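Local coordinates for structural PPIase-like protein L605 (Mimivirus, PDB 2OSE), which is a cyclophilin-family protein that probably binds cyclosporin A and may catalyse cis-trans isomerisation of prolyl peptide bonds, at residues N14-M19 and Q172-L177; R30-L35 and G204-S209. All coordinates share one frame; numbering follows the deposited sequence.

Interaction 1 of 2, residues N14-M19 and Q172-L177; sequences NPRVYM and QVYGGL
A cation-pi contact between Arg16 and Tyr174 reaches across the antiparallel sheet of the cyclophilin beta-barrel, from strand 16-23 to strand 168-175. The two strands are not direct neighbours: strand 26-35 runs between them and pairs with both, so the CA atoms of Arg16 and Tyr174 stay 9.2 Å apart and the side chains must do the bridging. Both residues point toward each other, whereas Val17, next along the strand, turns away and packs on Phe47 and Thr51 of helix 41-52.

The arginine meets the ring with its tip and its stem. NH1 sits 3.4 Å above the ring plane of Tyr174, over the centre, and Arg16 CZ is 4.6 Å from the ring centroid, only 9° off the normal. The guanidinium does not lie flat on the ring; its plane is turned 76° from that of the tyrosine, so it stands on edge and presents NH1 first. Lower down, Arg16 CB lies 3.5 Å from Tyr174 OH, and Arg16 CD comes within 3.8 Å of Tyr174 CZ. A chain extended from CG to NE carries the head past the hydroxyl end and out over the ring.

On the other side of the contact, Tyr174 and Gly175 together face Gln32 in a classic beta bulge, just before the chain turns into helix 177-186. Lys34 and Tyr206 also touch the Arg16 side chain.

With NH1 over the centre of the ring and the methylenes against its hydroxyl end, the attraction is probably electrostatic at the tip, where the pi electrons meet the cation, and dispersive along the stem.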
# COMPACT_ATOMS: atom_id res chain seq x y z
N ASN A 14 -12.50 28.79 -21.11
CA ASN A 14 -11.97 28.65 -19.77
C ASN A 14 -13.10 28.25 -18.84
O ASN A 14 -13.59 29.08 -18.07
CB ASN A 14 -11.30 29.92 -19.30
CG ASN A 14 -10.04 30.25 -20.08
OD1 ASN A 14 -10.03 31.18 -20.88
ND2 ASN A 14 -8.97 29.49 -19.86
N PRO A 15 -13.53 26.98 -18.91
CA PRO A 15 -14.60 26.56 -18.01
C PRO A 15 -14.11 26.73 -16.58
O PRO A 15 -12.93 26.61 -16.33
CB PRO A 15 -14.77 25.07 -18.32
CG PRO A 15 -14.13 24.87 -19.64
CD PRO A 15 -13.04 25.87 -19.75
N ARG A 16 -15.01 27.03 -15.66
CA ARG A 16 -14.65 27.09 -14.25
C ARG A 16 -15.48 26.09 -13.53
O ARG A 16 -16.67 25.96 -13.82
CB ARG A 16 -14.89 28.48 -13.69
CG ARG A 16 -13.90 29.51 -14.20
CD ARG A 16 -14.21 30.90 -13.67
NE ARG A 16 -13.44 31.86 -14.43
CZ ARG A 16 -12.35 32.47 -14.00
NH1 ARG A 16 -11.94 32.31 -12.77
NH2 ARG A 16 -11.70 33.30 -14.83
N VAL A 17 -14.88 25.38 -12.58
CA VAL A 17 -15.58 24.32 -11.84
C VAL A 17 -15.22 24.41 -10.37
O VAL A 17 -14.23 25.07 -10.01
CB VAL A 17 -15.22 22.92 -12.35
CG1 VAL A 17 -15.59 22.73 -13.84
CG2 VAL A 17 -13.72 22.63 -12.09
N TYR A 18 -16.00 23.74 -9.53
CA TYR A 18 -15.74 23.65 -8.10
C TYR A 18 -15.76 22.21 -7.60
O TYR A 18 -16.42 21.34 -8.19
CB TYR A 18 -16.75 24.51 -7.30
CG TYR A 18 -18.20 24.16 -7.62
CD1 TYR A 18 -18.87 23.18 -6.89
CD2 TYR A 18 -18.89 24.78 -8.68
CE1 TYR A 18 -20.22 22.83 -7.19
CE2 TYR A 18 -20.22 24.42 -9.00
CZ TYR A 18 -20.87 23.44 -8.24
OH TYR A 18 -22.18 23.08 -8.55
N MET A 19 -15.06 21.98 -6.50
CA MET A 19 -15.03 20.71 -5.79
C MET A 19 -14.90 20.98 -4.29
O MET A 19 -13.86 21.52 -3.84
CB MET A 19 -13.77 19.92 -6.16
CG MET A 19 -13.84 19.10 -7.35
SD MET A 19 -12.17 18.46 -7.76
CE MET A 19 -12.70 17.73 -9.30
N GLN A 172 -5.82 25.71 -13.29
CA GLN A 172 -5.25 26.28 -12.05
C GLN A 172 -6.38 26.47 -11.05
O GLN A 172 -7.48 26.78 -11.43
CB GLN A 172 -4.62 27.65 -12.31
CG GLN A 172 -5.67 28.70 -12.78
CD GLN A 172 -5.09 30.09 -12.98
OE1 GLN A 172 -4.72 30.78 -12.01
NE2 GLN A 172 -5.03 30.53 -14.24
N VAL A 173 -6.05 26.39 -9.77
CA VAL A 173 -6.94 26.70 -8.68
C VAL A 173 -6.98 28.21 -8.53
O VAL A 173 -5.93 28.82 -8.35
CB VAL A 173 -6.43 26.03 -7.35
CG1 VAL A 173 -7.29 26.47 -6.15
CG2 VAL A 173 -6.45 24.48 -7.48
N TYR A 174 -8.15 28.83 -8.64
CA TYR A 174 -8.23 30.30 -8.43
C TYR A 174 -8.92 30.69 -7.10
O TYR A 174 -9.04 31.88 -6.77
CB TYR A 174 -8.88 31.01 -9.64
CG TYR A 174 -10.34 30.62 -9.87
CD1 TYR A 174 -11.37 31.33 -9.27
CD2 TYR A 174 -10.68 29.50 -10.65
CE1 TYR A 174 -12.71 30.95 -9.46
CE2 TYR A 174 -12.01 29.13 -10.85
CZ TYR A 174 -13.01 29.87 -10.25
OH TYR A 174 -14.32 29.51 -10.43
N GLY A 175 -9.35 29.68 -6.35
CA GLY A 175 -9.96 29.84 -5.05
C GLY A 175 -9.76 28.54 -4.27
O GLY A 175 -9.96 27.46 -4.84
N GLY A 176 -9.33 28.63 -3.01
CA GLY A 176 -9.12 27.41 -2.21
C GLY A 176 -7.70 26.90 -2.10
O GLY A 176 -7.48 25.77 -1.69
N LEU A 177 -6.71 27.72 -2.45
CA LEU A 177 -5.32 27.38 -2.16
C LEU A 177 -5.10 27.15 -0.67
O LEU A 177 -4.25 26.32 -0.29
CB LEU A 177 -4.35 28.47 -2.64
CG LEU A 177 -4.32 28.72 -4.15
CD1 LEU A 177 -3.37 29.85 -4.40
CD2 LEU A 177 -3.80 27.45 -4.81

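Interaction 2 of 2, residues R30-L35 and G204-S209; sequences RLQIKL and GAYLDS
Tyr206 lays the hydroxyl end of its ring against the side chain of Gln32, a surface contact on the beta-barrel of the cyclophilin fold. Gln32 belongs to strand 26-35, while Tyr206 follows Ala205 of strand 198-205; strand 16-23 separates them and pairs with both. The bond therefore spans an intervening strand, joining the two neighbours on its flanks through side chains alone.

The glutamine amide is the donor. Its NE2 gives a hydrogen bond to Tyr206 OH at 2.9 Å, with an N-H...O angle of 161°, close to straight. The hydroxyl oxygen lies nearly in the amide plane, 10° out of it, while the ring itself is tilted 64° from that plane; the two side chains meet at about a right angle. CG of Gln32 also lies 3.4 Å from Tyr206 OH.

Although the CB of Gln32 does not head for the tyrosine, CG stands beside the backbone N, and the extended chain beyond it brings the amide up to the phenol, where its last rotation presents NE2. Tyr206 is steadied from its own flank by Tyr18, whose ring meets it edge-to-face. A little farther on, Asp208 serves as N-cap of helix 209-212, its OD2 accepting from the backbone N of Gln211.

In the model NE2 faces the phenol, and Gln32 OE1 stands 4.8 Å from Tyr206 OH.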
# COMPACT_ATOMS: atom_id res chain seq x y z
N ARG A 30 -13.48 24.31 -0.22
CA ARG A 30 -13.84 24.15 -1.64
C ARG A 30 -12.73 24.64 -2.58
O ARG A 30 -12.19 25.72 -2.39
CB ARG A 30 -15.16 24.90 -1.94
CG ARG A 30 -15.62 24.90 -3.39
CD ARG A 30 -17.06 25.37 -3.50
NE ARG A 30 -17.99 24.31 -3.07
CZ ARG A 30 -19.26 24.19 -3.49
NH1 ARG A 30 -19.78 25.07 -4.34
NH2 ARG A 30 -20.02 23.20 -3.05
N LEU A 31 -12.40 23.83 -3.59
CA LEU A 31 -11.48 24.27 -4.65
C LEU A 31 -12.28 24.82 -5.81
O LEU A 31 -13.31 24.27 -6.14
CB LEU A 31 -10.62 23.09 -5.13
CG LEU A 31 -9.77 22.36 -4.07
CD1 LEU A 31 -9.01 21.20 -4.80
CD2 LEU A 31 -8.79 23.29 -3.35
N GLN A 32 -11.82 25.92 -6.39
CA GLN A 32 -12.41 26.54 -7.56
C GLN A 32 -11.32 26.53 -8.59
O GLN A 32 -10.22 27.01 -8.34
CB GLN A 32 -12.78 27.98 -7.24
CG GLN A 32 -13.96 28.13 -6.21
CD GLN A 32 -14.21 29.58 -5.94
OE1 GLN A 32 -13.37 30.24 -5.34
NE2 GLN A 32 -15.34 30.11 -6.41
N ILE A 33 -11.61 25.95 -9.75
CA ILE A 33 -10.56 25.66 -10.72
C ILE A 33 -10.95 26.23 -12.08
O ILE A 33 -12.07 26.01 -12.54
CB ILE A 33 -10.37 24.11 -10.85
CG1 ILE A 33 -9.83 23.51 -9.54
CG2 ILE A 33 -9.39 23.75 -12.01
CD1 ILE A 33 -10.05 22.00 -9.44
N LYS A 34 -10.04 26.98 -12.68
CA LYS A 34 -10.21 27.45 -14.05
C LYS A 34 -9.41 26.57 -15.02
O LYS A 34 -8.22 26.40 -14.83
CB LYS A 34 -9.69 28.89 -14.16
CG LYS A 34 -9.91 29.50 -15.54
CD LYS A 34 -9.46 31.00 -15.54
CE LYS A 34 -8.08 31.27 -16.03
NZ LYS A 34 -7.98 32.64 -16.69
N LEU A 35 -10.06 26.05 -16.05
CA LEU A 35 -9.42 25.14 -16.99
C LEU A 35 -9.01 25.87 -18.27
O LEU A 35 -9.55 26.95 -18.60
CB LEU A 35 -10.34 23.95 -17.31
CG LEU A 35 -10.49 23.11 -16.03
CD1 LEU A 35 -11.93 23.26 -15.51
CD2 LEU A 35 -10.17 21.71 -16.24
N GLY A 204 -19.22 20.50 -9.54
CA GLY A 204 -20.05 21.09 -10.57
C GLY A 204 -19.26 22.10 -11.35
O GLY A 204 -18.12 22.39 -11.03
N ALA A 205 -19.88 22.59 -12.42
CA ALA A 205 -19.33 23.66 -13.22
C ALA A 205 -20.19 24.87 -12.96
O ALA A 205 -21.42 24.75 -12.82
CB ALA A 205 -19.37 23.30 -14.70
N TYR A 206 -19.54 26.03 -12.85
CA TYR A 206 -20.24 27.31 -12.91
C TYR A 206 -20.73 27.54 -14.34
O TYR A 206 -20.11 27.06 -15.30
CB TYR A 206 -19.30 28.46 -12.54
CG TYR A 206 -18.76 28.37 -11.15
CD1 TYR A 206 -19.53 28.74 -10.05
CD2 TYR A 206 -17.47 27.90 -10.93
CE1 TYR A 206 -19.01 28.66 -8.76
CE2 TYR A 206 -16.96 27.81 -9.65
CZ TYR A 206 -17.73 28.18 -8.58
OH TYR A 206 -17.20 28.11 -7.32
N LEU A 207 -21.83 28.29 -14.49
CA LEU A 207 -22.32 28.68 -15.83
C LEU A 207 -21.21 29.38 -16.57
O LEU A 207 -20.57 30.31 -16.05
CB LEU A 207 -23.50 29.67 -15.75
CG LEU A 207 -24.22 30.03 -17.08
CD1 LEU A 207 -25.17 28.89 -17.50
CD2 LEU A 207 -25.02 31.34 -16.97
N ASP A 208 -20.99 28.97 -17.80
CA ASP A 208 -20.12 29.74 -18.69
C ASP A 208 -20.99 30.66 -19.55
O ASP A 208 -21.68 30.19 -20.46
CB ASP A 208 -19.24 28.84 -19.56
CG ASP A 208 -18.29 29.63 -20.41
OD1 ASP A 208 -17.13 29.83 -19.95
OD2 ASP A 208 -18.70 30.07 -21.52
N SER A 209 -20.98 31.95 -19.23
CA SER A 209 -22.00 32.86 -19.75
C SER A 209 -21.86 33.12 -21.26
O SER A 209 -22.86 33.23 -21.96
CB SER A 209 -22.07 34.17 -18.94
OG SER A 209 -20.89 34.93 -19.08

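In the fold
Both interactions step over one strand of the same sheet: interaction 1 crosses strand 26-35, interaction 2 crosses strand 16-23, and each takes one segment from the strand the other crosses. Their centres are about 6 Å apart. The backbones join them, with Met19 O to Leu31 N at 2.7 Å and Tyr174 N to Gln32 O at 2.8 Å as probable hydrogen bonds, and the two tyrosines meet, Tyr174 OH lying 3.2 Å from Tyr206 CE2. Interaction 1 is partly buried through Val17 but relies on a cation over a ring; interaction 2 is a surface contact resting on one directed hydrogen bond.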